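Local coordinates for fatty acid amide hydrolase (Candida albicans, PDB 6KVR), which probably hydrolyses the amides of monocarboxylic acids to the free carboxylate and ammonium, as a member of the amidase signature family, at residues I489-P493 with G547-D552; K507-T511 with N528-P533; Q132-R136 with E191-F197. All coordinates share one frame. Numbering follows the deposited sequence.

Along the chain contact 3 comes first and closes before contact 1 opens; contact 2 is nested inside the loop that contact 1 closes. All three belong to one amidase fold. Contact 3 pairs helix 126-143 with the connection from helix 185-192 into strand 199-201, near one edge of the mixed sheet. Contact 1 lies where the neighbouring antiparallel strands 494-499 and 540-546 begin and end. Contact 2 belongs to the excursion between these two strands and lies across the chain's centre from contact 3, about 46 Å between centres. Contact 1 is about 32 Å from each, likewise between centres: three separate junctions, joining helices and loops in different parts of the fold.

Contact 1: residues I489-P493 with G547-D552; sequences ILDFP and GKRYFD
A Schellman motif ends helix 482-490 here, and the turn it makes into strand 494-499 packs against the connection from strand 540-546 to helix 552-565. Asp491 is the C-prime residue, with phi/psi 56/49; Phe492 N bonds back to Trp487 O and Asp491 N to Asn488 O. Phe492 and Pro493 then run extended. Opposite, residues Lys548 to Phe551 form a type II beta turn, Phe551 N bonding to Lys548 O at 3.0 Å, and Phe551 is the N-cap of the next helix. The CA atoms of Phe492 and Arg549 lie 4.9 Å apart, those of Pro493 and Asp552 5.6 Å. Gly547 N donates to Pro493 O (2.9 Å), tying the two segments together. Pro493 points its ring into the turn, its CD 3.2 Å from Lys548 O and its CB 3.4 Å from Asp552 OD2, a carboxylate held by Thr273 and Arg276. Arg549 (m, t, p) reaches back along the first segment: its CG touches Phe492 CD1 at 3.5 Å, NE donates to Asp491 O at 3.3 Å, and NH2 forms a salt bridge with Asp491 OD1 at 2.7 Å. Asp491 also bonds Thr274 and makes a salt bridge with Arg271, while Arg549 NH1 reaches Ser324 O of the second subunit. One buried carboxylate is thus shared by two arginines, and the guanidinium of Arg549 links the helix end to the dimer interface.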
loop_
_atom_site.group_PDB
_atom_site.type_symbol
_atom_site.label_atom_id
_atom_site.label_comp_id
_atom_site.label_asym_id
_atom_site.label_seq_id
_atom_site.Cartn_x
_atom_site.Cartn_y
_atom_site.Cartn_z
ATOM N N ILE A 489 -0.867 -3.198 -13.389
ATOM C CA ILE A 489 -2.147 -3.209 -12.691
ATOM C C ILE A 489 -2.181 -4.352 -11.677
ATOM O O ILE A 489 -2.747 -4.199 -10.597
ATOM C CB ILE A 489 -3.339 -3.247 -13.681
ATOM C CG1 ILE A 489 -4.650 -3.070 -12.923
ATOM C CG2 ILE A 489 -3.386 -4.551 -14.483
ATOM C CD1 ILE A 489 -5.900 -3.052 -13.819
ATOM N N LEU A 490 -1.546 -5.490 -11.976
ATOM C CA LEU A 490 -1.441 -6.554 -10.973
ATOM C C LEU A 490 -0.415 -6.237 -9.892
ATOM O O LEU A 490 -0.502 -6.800 -8.794
ATOM C CB LEU A 490 -1.078 -7.889 -11.632
ATOM C CG LEU A 490 -2.047 -8.449 -12.688
ATOM C CD1 LEU A 490 -1.488 -9.707 -13.376
ATOM C CD2 LEU A 490 -3.421 -8.730 -12.095
ATOM N N ASP A 491 0.543 -5.345 -10.175
ATOM C CA ASP A 491 1.658 -5.035 -9.270
ATOM C C ASP A 491 2.452 -6.289 -8.881
ATOM O O ASP A 491 2.748 -6.524 -7.705
ATOM C CB ASP A 491 1.193 -4.300 -8.013
ATOM C CG ASP A 491 2.365 -3.704 -7.215
ATOM O OD1 ASP A 491 2.185 -3.393 -6.006
ATOM O OD2 ASP A 491 3.485 -3.568 -7.773
ATOM N N PHE A 492 2.819 -7.088 -9.881
ATOM C CA PHE A 492 3.694 -8.232 -9.620
ATOM C C PHE A 492 5.141 -7.848 -9.906
ATOM O O PHE A 492 5.418 -7.188 -10.916
ATOM C CB PHE A 492 3.325 -9.441 -10.498
ATOM C CG PHE A 492 2.073 -10.196 -10.058
ATOM C CD1 PHE A 492 1.175 -9.651 -9.160
ATOM C CD2 PHE A 492 1.815 -11.473 -10.557
ATOM C CE1 PHE A 492 0.027 -10.344 -8.763
ATOM C CE2 PHE A 492 0.678 -12.184 -10.159
ATOM C CZ PHE A 492 -0.221 -11.611 -9.257
ATOM N N PRO A 493 6.116 -8.226 -9.075
ATOM C CA PRO A 493 7.512 -7.914 -9.409
ATOM C C PRO A 493 7.926 -8.679 -10.665
ATOM O O PRO A 493 7.650 -9.878 -10.796
ATOM C CB PRO A 493 8.289 -8.365 -8.167
ATOM C CG PRO A 493 7.433 -9.429 -7.553
ATOM C CD PRO A 493 5.999 -9.088 -7.886
ATOM N N GLY A 547 6.935 -12.689 -10.647
ATOM C CA GLY A 547 6.649 -13.465 -9.465
ATOM C C GLY A 547 5.464 -12.918 -8.686
ATOM O O GLY A 547 4.879 -11.895 -9.029
ATOM N N LYS A 548 5.106 -13.643 -7.621
ATOM C CA LYS A 548 4.044 -13.177 -6.742
ATOM C C LYS A 548 4.472 -11.898 -6.015
ATOM O O LYS A 548 5.661 -11.601 -5.863
ATOM C CB LYS A 548 3.662 -14.261 -5.727
ATOM C CG LYS A 548 2.764 -15.364 -6.287
ATOM C CD LYS A 548 2.843 -16.639 -5.450
ATOM C CE LYS A 548 4.240 -16.813 -4.868
ATOM N NZ LYS A 548 4.444 -18.162 -4.262
ATOM N N ARG A 549 3.473 -11.143 -5.552
ATOM C CA ARG A 549 3.722 -9.825 -4.968
ATOM C C ARG A 549 4.628 -9.921 -3.749
ATOM O O ARG A 549 4.393 -10.738 -2.850
ATOM C CB ARG A 549 2.394 -9.163 -4.575
ATOM C CG ARG A 549 1.521 -8.785 -5.749
ATOM C CD ARG A 549 0.343 -7.945 -5.281
ATOM N NE ARG A 549 0.707 -6.544 -5.113
ATOM C CZ ARG A 549 0.213 -5.758 -4.163
ATOM N NH1 ARG A 549 -0.660 -6.210 -3.274
ATOM N NH2 ARG A 549 0.593 -4.483 -4.111
ATOM N N TYR A 550 5.655 -9.072 -3.726
ATOM C CA TYR A 550 6.650 -8.950 -2.657
ATOM C C TYR A 550 7.598 -10.138 -2.586
ATOM O O TYR A 550 8.333 -10.284 -1.607
ATOM C CB TYR A 550 5.990 -8.688 -1.296
ATOM C CG TYR A 550 5.332 -7.340 -1.334
ATOM C CD1 TYR A 550 6.097 -6.177 -1.274
ATOM C CD2 TYR A 550 3.959 -7.222 -1.524
ATOM C CE1 TYR A 550 5.509 -4.934 -1.354
ATOM C CE2 TYR A 550 3.358 -5.979 -1.611
ATOM C CZ TYR A 550 4.136 -4.842 -1.528
ATOM O OH TYR A 550 3.532 -3.609 -1.625
ATOM N N PHE A 551 7.620 -10.974 -3.619
ATOM C CA PHE A 551 8.623 -12.031 -3.739
ATOM C C PHE A 551 9.707 -11.657 -4.745
ATOM O O PHE A 551 10.196 -12.509 -5.492
ATOM C CB PHE A 551 7.954 -13.351 -4.111
ATOM C CG PHE A 551 7.188 -13.989 -2.968
ATOM C CD1 PHE A 551 5.981 -13.444 -2.529
ATOM C CD2 PHE A 551 7.678 -15.126 -2.324
ATOM C CE1 PHE A 551 5.268 -14.026 -1.474
ATOM C CE2 PHE A 551 6.962 -15.717 -1.270
ATOM C CZ PHE A 551 5.757 -15.165 -0.844
ATOM N N ASP A 552 10.071 -10.364 -4.782
ATOM C CA ASP A 552 11.129 -9.860 -5.664
ATOM C C ASP A 552 12.423 -10.657 -5.533
ATOM O O ASP A 552 13.148 -10.851 -6.520
ATOM C CB ASP A 552 11.428 -8.390 -5.344
ATOM C CG ASP A 552 10.175 -7.540 -5.213
ATOM O OD1 ASP A 552 9.307 -7.815 -4.355
ATOM O OD2 ASP A 552 10.078 -6.570 -5.973
#

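Contact 2: residues K507-T511 with N528-P533; sequences KDKWT and NENYDP
Trp510 (chi1 m, chi2 114°) presents the face of its indole to the edge of Tyr531: an offset edge-to-face pair, with the five-membered ring and the phenol ring 5.5 Å apart between centroids and their planes at 86°. Trp510 CZ2 also packs 4.1 Å from Tyr531 CB. A water completes the junction, accepting from Trp510 NE1 (2.9 Å) and donating to Asn528 O and Tyr531 O (2.6 Å each), linking the indole to the last helical turn and to Tyr531. Tyr531 N bonds to Asn528 O at 3.2 Å as the chain leaves the helix. With chi1 t, the phenol extends until Tyr531 OH donates to Asp508 O at 2.6 Å; the hydroxyl is also hydrogen-bonded to Gln503. Asp508 is the centre of an inverse gamma turn; its carboxylate faces elsewhere, in a salt bridge with Arg361. The CA atoms of Lys509 and Pro533 approach to 5.8 Å, with Lys509 CB 3.8 Å from Pro533 CG. The contact closes the short helical excursion that carries helices 512-515 and 522-529, well away from the predicted active site, and Tyr531 rests on Pro357 and Pro358 at the start of helix 357-372.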
loop_
_atom_site.group_PDB
_atom_site.type_symbol
_atom_site.label_atom_id
_atom_site.label_comp_id
_atom_site.label_asym_id
_atom_site.label_seq_id
_atom_site.Cartn_x
_atom_site.Cartn_y
_atom_site.Cartn_z
ATOM N N LYS A 507 15.683 -15.398 -40.927
ATOM C CA LYS A 507 14.802 -16.416 -40.373
ATOM C C LYS A 507 13.612 -15.885 -39.582
ATOM O O LYS A 507 12.647 -16.639 -39.401
ATOM C CB LYS A 507 15.598 -17.385 -39.487
ATOM C CG LYS A 507 15.527 -17.133 -38.006
ATOM C CD LYS A 507 16.378 -18.162 -37.250
ATOM C CE LYS A 507 17.789 -18.236 -37.814
ATOM N NZ LYS A 507 18.670 -19.097 -36.970
ATOM N N ASP A 508 13.614 -14.628 -39.136
ATOM C CA ASP A 508 12.482 -14.089 -38.376
ATOM C C ASP A 508 11.504 -13.383 -39.322
ATOM O O ASP A 508 11.374 -12.161 -39.335
ATOM C CB ASP A 508 12.979 -13.152 -37.278
ATOM C CG ASP A 508 13.723 -13.892 -36.162
ATOM O OD1 ASP A 508 13.257 -14.984 -35.776
ATOM O OD2 ASP A 508 14.768 -13.394 -35.668
ATOM N N LYS A 509 10.788 -14.178 -40.116
ATOM C CA LYS A 509 9.782 -13.627 -41.015
ATOM C C LYS A 509 8.470 -14.366 -40.827
ATOM O O LYS A 509 8.420 -15.459 -40.253
ATOM C CB LYS A 509 10.213 -13.677 -42.495
ATOM C CG LYS A 509 10.799 -14.983 -42.975
ATOM C CD LYS A 509 11.739 -14.752 -44.152
ATOM C CE LYS A 509 11.795 -15.965 -45.082
ATOM N NZ LYS A 509 11.743 -17.284 -44.369
ATOM N N TRP A 510 7.394 -13.726 -41.277
ATOM C CA TRP A 510 6.074 -14.318 -41.143
ATOM C C TRP A 510 6.011 -15.596 -41.972
ATOM O O TRP A 510 6.600 -15.677 -43.049
ATOM C CB TRP A 510 4.996 -13.332 -41.608
ATOM C CG TRP A 510 4.839 -12.052 -40.786
ATOM C CD1 TRP A 510 5.106 -10.775 -41.202
ATOM C CD2 TRP A 510 4.339 -11.932 -39.435
ATOM N NE1 TRP A 510 4.808 -9.872 -40.196
ATOM C CE2 TRP A 510 4.354 -10.559 -39.100
ATOM C CE3 TRP A 510 3.892 -12.853 -38.474
ATOM C CZ2 TRP A 510 3.929 -10.086 -37.852
ATOM C CZ3 TRP A 510 3.471 -12.372 -37.220
ATOM C CH2 TRP A 510 3.494 -11.007 -36.929
ATOM N N THR A 511 5.306 -16.598 -41.468
ATOM C CA THR A 511 5.044 -17.788 -42.260
ATOM C C THR A 511 3.779 -17.621 -43.096
ATOM O O THR A 511 3.044 -16.636 -42.973
ATOM C CB THR A 511 4.898 -19.009 -41.367
ATOM O OG1 THR A 511 3.543 -19.081 -40.905
ATOM C CG2 THR A 511 5.858 -18.931 -40.190
ATOM N N ASN A 528 1.121 -5.206 -35.811
ATOM C CA ASN A 528 1.676 -6.319 -36.584
ATOM C C ASN A 528 2.082 -5.894 -37.993
ATOM O O ASN A 528 3.053 -6.431 -38.542
ATOM C CB ASN A 528 0.677 -7.472 -36.684
ATOM C CG ASN A 528 0.636 -8.359 -35.435
ATOM O OD1 ASN A 528 -0.121 -9.326 -35.394
ATOM N ND2 ASN A 528 1.424 -8.019 -34.412
ATOM N N GLU A 529 1.362 -4.949 -38.605
ATOM C CA GLU A 529 1.724 -4.575 -39.970
ATOM C C GLU A 529 2.985 -3.719 -40.021
ATOM O O GLU A 529 3.525 -3.513 -41.108
ATOM C CB GLU A 529 0.540 -3.883 -40.658
ATOM C CG GLU A 529 -0.502 -4.901 -41.169
ATOM C CD GLU A 529 -1.721 -4.286 -41.863
ATOM O OE1 GLU A 529 -1.936 -3.044 -41.804
ATOM O OE2 GLU A 529 -2.487 -5.074 -42.471
ATOM N N ASN A 530 3.499 -3.270 -38.875
ATOM C CA ASN A 530 4.790 -2.591 -38.841
ATOM C C ASN A 530 5.974 -3.550 -38.869
ATOM O O ASN A 530 7.101 -3.105 -39.101
ATOM C CB ASN A 530 4.902 -1.725 -37.587
ATOM C CG ASN A 530 4.180 -0.417 -37.734
ATOM O OD1 ASN A 530 3.875 -0.004 -38.842
ATOM N ND2 ASN A 530 3.869 0.226 -36.623
ATOM N N TYR A 531 5.776 -4.841 -38.609
ATOM C CA TYR A 531 6.935 -5.719 -38.562
ATOM C C TYR A 531 7.456 -5.970 -39.975
ATOM O O TYR A 531 6.700 -6.348 -40.870
ATOM C CB TYR A 531 6.627 -7.050 -37.869
ATOM C CG TYR A 531 7.887 -7.898 -37.837
ATOM C CD1 TYR A 531 8.931 -7.581 -36.970
ATOM C CD2 TYR A 531 8.085 -8.941 -38.749
ATOM C CE1 TYR A 531 10.119 -8.302 -36.975
ATOM C CE2 TYR A 531 9.274 -9.670 -38.759
ATOM C CZ TYR A 531 10.280 -9.342 -37.871
ATOM O OH TYR A 531 11.445 -10.052 -37.852
ATOM N N ASP A 532 8.749 -5.774 -40.159
ATOM C CA ASP A 532 9.459 -5.969 -41.419
ATOM C C ASP A 532 10.816 -6.567 -41.078
ATOM O O ASP A 532 11.621 -5.895 -40.424
ATOM C CB ASP A 532 9.618 -4.644 -42.169
ATOM C CG ASP A 532 10.381 -4.782 -43.499
ATOM O OD1 ASP A 532 11.202 -5.717 -43.683
ATOM O OD2 ASP A 532 10.183 -3.894 -44.362
ATOM N N PRO A 533 11.103 -7.803 -41.509
ATOM C CA PRO A 533 12.388 -8.441 -41.156
ATOM C C PRO A 533 13.621 -7.606 -41.475
ATOM O O PRO A 533 14.572 -7.600 -40.686
ATOM C CB PRO A 533 12.378 -9.737 -41.985
ATOM C CG PRO A 533 10.979 -9.949 -42.391
ATOM C CD PRO A 533 10.318 -8.614 -42.456
HETATM O O HOH W 1 4.218 -7.142 -40.788
#

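Contact 3: residues Q132-R136 with E191-F197; sequences QAEER and EKLGAVF
Arg136 and Gln132, one turn apart on helix 126-143, read the backbone of the turn that follows helix 185-192. Arg136 NE donates to Gly194 O at 2.8 Å, almost in line (178°), and Arg136 NH2 to Ala195 O at 2.9 Å with a more bent approach (130°). Rotamers m, m, t carry the guanidinium across to these two successive carbonyls. Gln132 (m, t, chi3 56°) takes the next peptide: Phe197 N donates to Gln132 OE1 at 3.1 Å, and Gln132 NE2 lies 2.8 Å from Phe197 O. The bonded backbone starts at a Schellman motif, whose positive-phi residue is Gly194, and runs on extended from Ala195 to Phe197. Gly194 N bonds to Glu191 O at 2.8 Å, and Gly194 has phi/psi 113/3, where a CB would jam against the preceding carbonyl oxygen.

Around these hydrogen bonds the apolar parts close up. Val196 (chi1 t) packs against the aliphatic parts of both side chains, its CG1 4.1 Å from Gln132 CB and its CG2 4.1 Å from Arg136 CG. The CA atoms of Gln132 and Val196 are 6.2 Å apart, those of Arg136 and Gly194 7.5 Å.

The side chain of Phe197 is about 11 Å from that of Lys158, predicted to belong to the charge relay system. Helix 100-118 seals one flank, its Phe104 touching both Ala133 and Val196. The Arg136 and Gln132 bonds fasten helix 126-143 to the segment leading into strand 199-201; Val196 makes backbone hydrogen bonds with Ile153 and Ile155, and Phe197 packs on Leu157 of strand 155-158 and on Thr187 and Leu190 of helix 185-192.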
loop_
_atom_site.group_PDB
_atom_site.type_symbol
_atom_site.label_atom_id
_atom_site.label_comp_id
_atom_site.label_asym_id
_atom_site.label_seq_id
_atom_site.Cartn_x
_atom_site.Cartn_y
_atom_site.Cartn_z
ATOM N N GLN A 132 33.656 13.949 -7.240
ATOM C CA GLN A 132 33.050 12.943 -6.368
ATOM C C GLN A 132 33.932 11.708 -6.250
ATOM O O GLN A 132 34.098 11.152 -5.159
ATOM C CB GLN A 132 31.683 12.519 -6.893
ATOM C CG GLN A 132 30.632 13.574 -6.948
ATOM C CD GLN A 132 29.380 13.041 -7.614
ATOM O OE1 GLN A 132 28.826 12.025 -7.180
ATOM N NE2 GLN A 132 28.943 13.706 -8.692
ATOM N N ALA A 133 34.455 11.224 -7.379
ATOM C CA ALA A 133 35.317 10.048 -7.328
ATOM C C ALA A 133 36.572 10.329 -6.522
ATOM O O ALA A 133 37.082 9.437 -5.836
ATOM C CB ALA A 133 35.686 9.584 -8.739
ATOM N N GLU A 134 37.075 11.562 -6.577
ATOM C CA GLU A 134 38.249 11.917 -5.786
ATOM C C GLU A 134 37.949 11.840 -4.293
ATOM O O GLU A 134 38.720 11.250 -3.524
ATOM C CB GLU A 134 38.738 13.310 -6.185
ATOM C CG GLU A 134 39.870 13.252 -7.211
ATOM C CD GLU A 134 39.830 14.379 -8.211
ATOM O OE1 GLU A 134 39.142 15.406 -7.965
ATOM O OE2 GLU A 134 40.481 14.228 -9.264
ATOM N N GLU A 135 36.819 12.424 -3.869
ATOM C CA GLU A 135 36.403 12.315 -2.473
ATOM C C GLU A 135 36.349 10.863 -2.032
ATOM O O GLU A 135 36.794 10.527 -0.932
ATOM C CB GLU A 135 35.038 12.973 -2.264
ATOM C CG GLU A 135 34.867 14.309 -2.928
ATOM C CD GLU A 135 33.522 14.958 -2.607
ATOM O OE1 GLU A 135 33.042 14.811 -1.463
ATOM O OE2 GLU A 135 32.932 15.590 -3.515
ATOM N N ARG A 136 35.818 9.989 -2.888
ATOM C CA ARG A 136 35.760 8.572 -2.552
ATOM C C ARG A 136 37.146 8.034 -2.234
ATOM O O ARG A 136 37.341 7.327 -1.238
ATOM C CB ARG A 136 35.140 7.781 -3.702
ATOM C CG ARG A 136 33.703 8.135 -3.982
ATOM C CD ARG A 136 32.849 7.876 -2.756
ATOM N NE ARG A 136 31.448 8.140 -3.042
ATOM C CZ ARG A 136 30.860 9.310 -2.857
ATOM N NH1 ARG A 136 31.530 10.350 -2.375
ATOM N NH2 ARG A 136 29.567 9.435 -3.152
ATOM N N GLU A 191 23.831 8.138 -3.030
ATOM C CA GLU A 191 25.029 8.885 -2.656
ATOM C C GLU A 191 25.552 8.451 -1.290
ATOM O O GLU A 191 26.750 8.205 -1.126
ATOM C CB GLU A 191 24.736 10.383 -2.658
ATOM C CG GLU A 191 25.951 11.235 -2.385
ATOM C CD GLU A 191 25.604 12.709 -2.227
ATOM O OE1 GLU A 191 26.521 13.557 -2.371
ATOM O OE2 GLU A 191 24.436 13.030 -1.936
ATOM N N LYS A 192 24.673 8.366 -0.287
ATOM C CA LYS A 192 25.122 7.924 1.036
ATOM C C LYS A 192 25.761 6.536 0.981
ATOM O O LYS A 192 26.722 6.260 1.705
ATOM C CB LYS A 192 23.957 7.945 2.032
ATOM C CG LYS A 192 23.394 9.353 2.288
ATOM C CD LYS A 192 22.245 9.361 3.303
ATOM C CE LYS A 192 21.668 10.771 3.474
ATOM N NZ LYS A 192 20.353 10.767 4.204
ATOM N N LEU A 193 25.259 5.654 0.117
ATOM C CA LEU A 193 25.857 4.338 -0.064
ATOM C C LEU A 193 27.184 4.384 -0.833
ATOM O O LEU A 193 27.877 3.356 -0.913
ATOM C CB LEU A 193 24.867 3.417 -0.779
ATOM C CG LEU A 193 23.584 3.069 -0.005
ATOM C CD1 LEU A 193 22.567 2.383 -0.913
ATOM C CD2 LEU A 193 23.897 2.177 1.186
ATOM N N GLY A 194 27.545 5.529 -1.409
ATOM C CA GLY A 194 28.835 5.701 -2.040
ATOM C C GLY A 194 28.831 5.874 -3.541
ATOM O O GLY A 194 29.917 5.996 -4.125
ATOM N N ALA A 195 27.669 5.920 -4.195
ATOM C CA ALA A 195 27.655 5.941 -5.653
ATOM C C ALA A 195 28.204 7.263 -6.189
ATOM O O ALA A 195 28.260 8.271 -5.488
ATOM C CB ALA A 195 26.243 5.707 -6.180
ATOM N N VAL A 196 28.612 7.247 -7.457
ATOM C CA VAL A 196 29.180 8.416 -8.123
ATOM C C VAL A 196 28.262 8.792 -9.280
ATOM O O VAL A 196 27.880 7.925 -10.076
ATOM C CB VAL A 196 30.611 8.148 -8.634
ATOM C CG1 VAL A 196 31.145 9.360 -9.381
ATOM C CG2 VAL A 196 31.553 7.760 -7.478
ATOM N N PHE A 197 27.923 10.081 -9.382
ATOM C CA PHE A 197 26.970 10.586 -10.371
ATOM C C PHE A 197 27.648 11.503 -11.377
ATOM O O PHE A 197 28.577 12.238 -11.036
ATOM C CB PHE A 197 25.833 11.367 -9.708
ATOM C CG PHE A 197 25.082 10.587 -8.668
ATOM C CD1 PHE A 197 24.692 9.276 -8.903
ATOM C CD2 PHE A 197 24.739 11.179 -7.460
ATOM C CE1 PHE A 197 23.963 8.562 -7.937
ATOM C CE2 PHE A 197 24.012 10.475 -6.496
ATOM C CZ PHE A 197 23.633 9.177 -6.733
#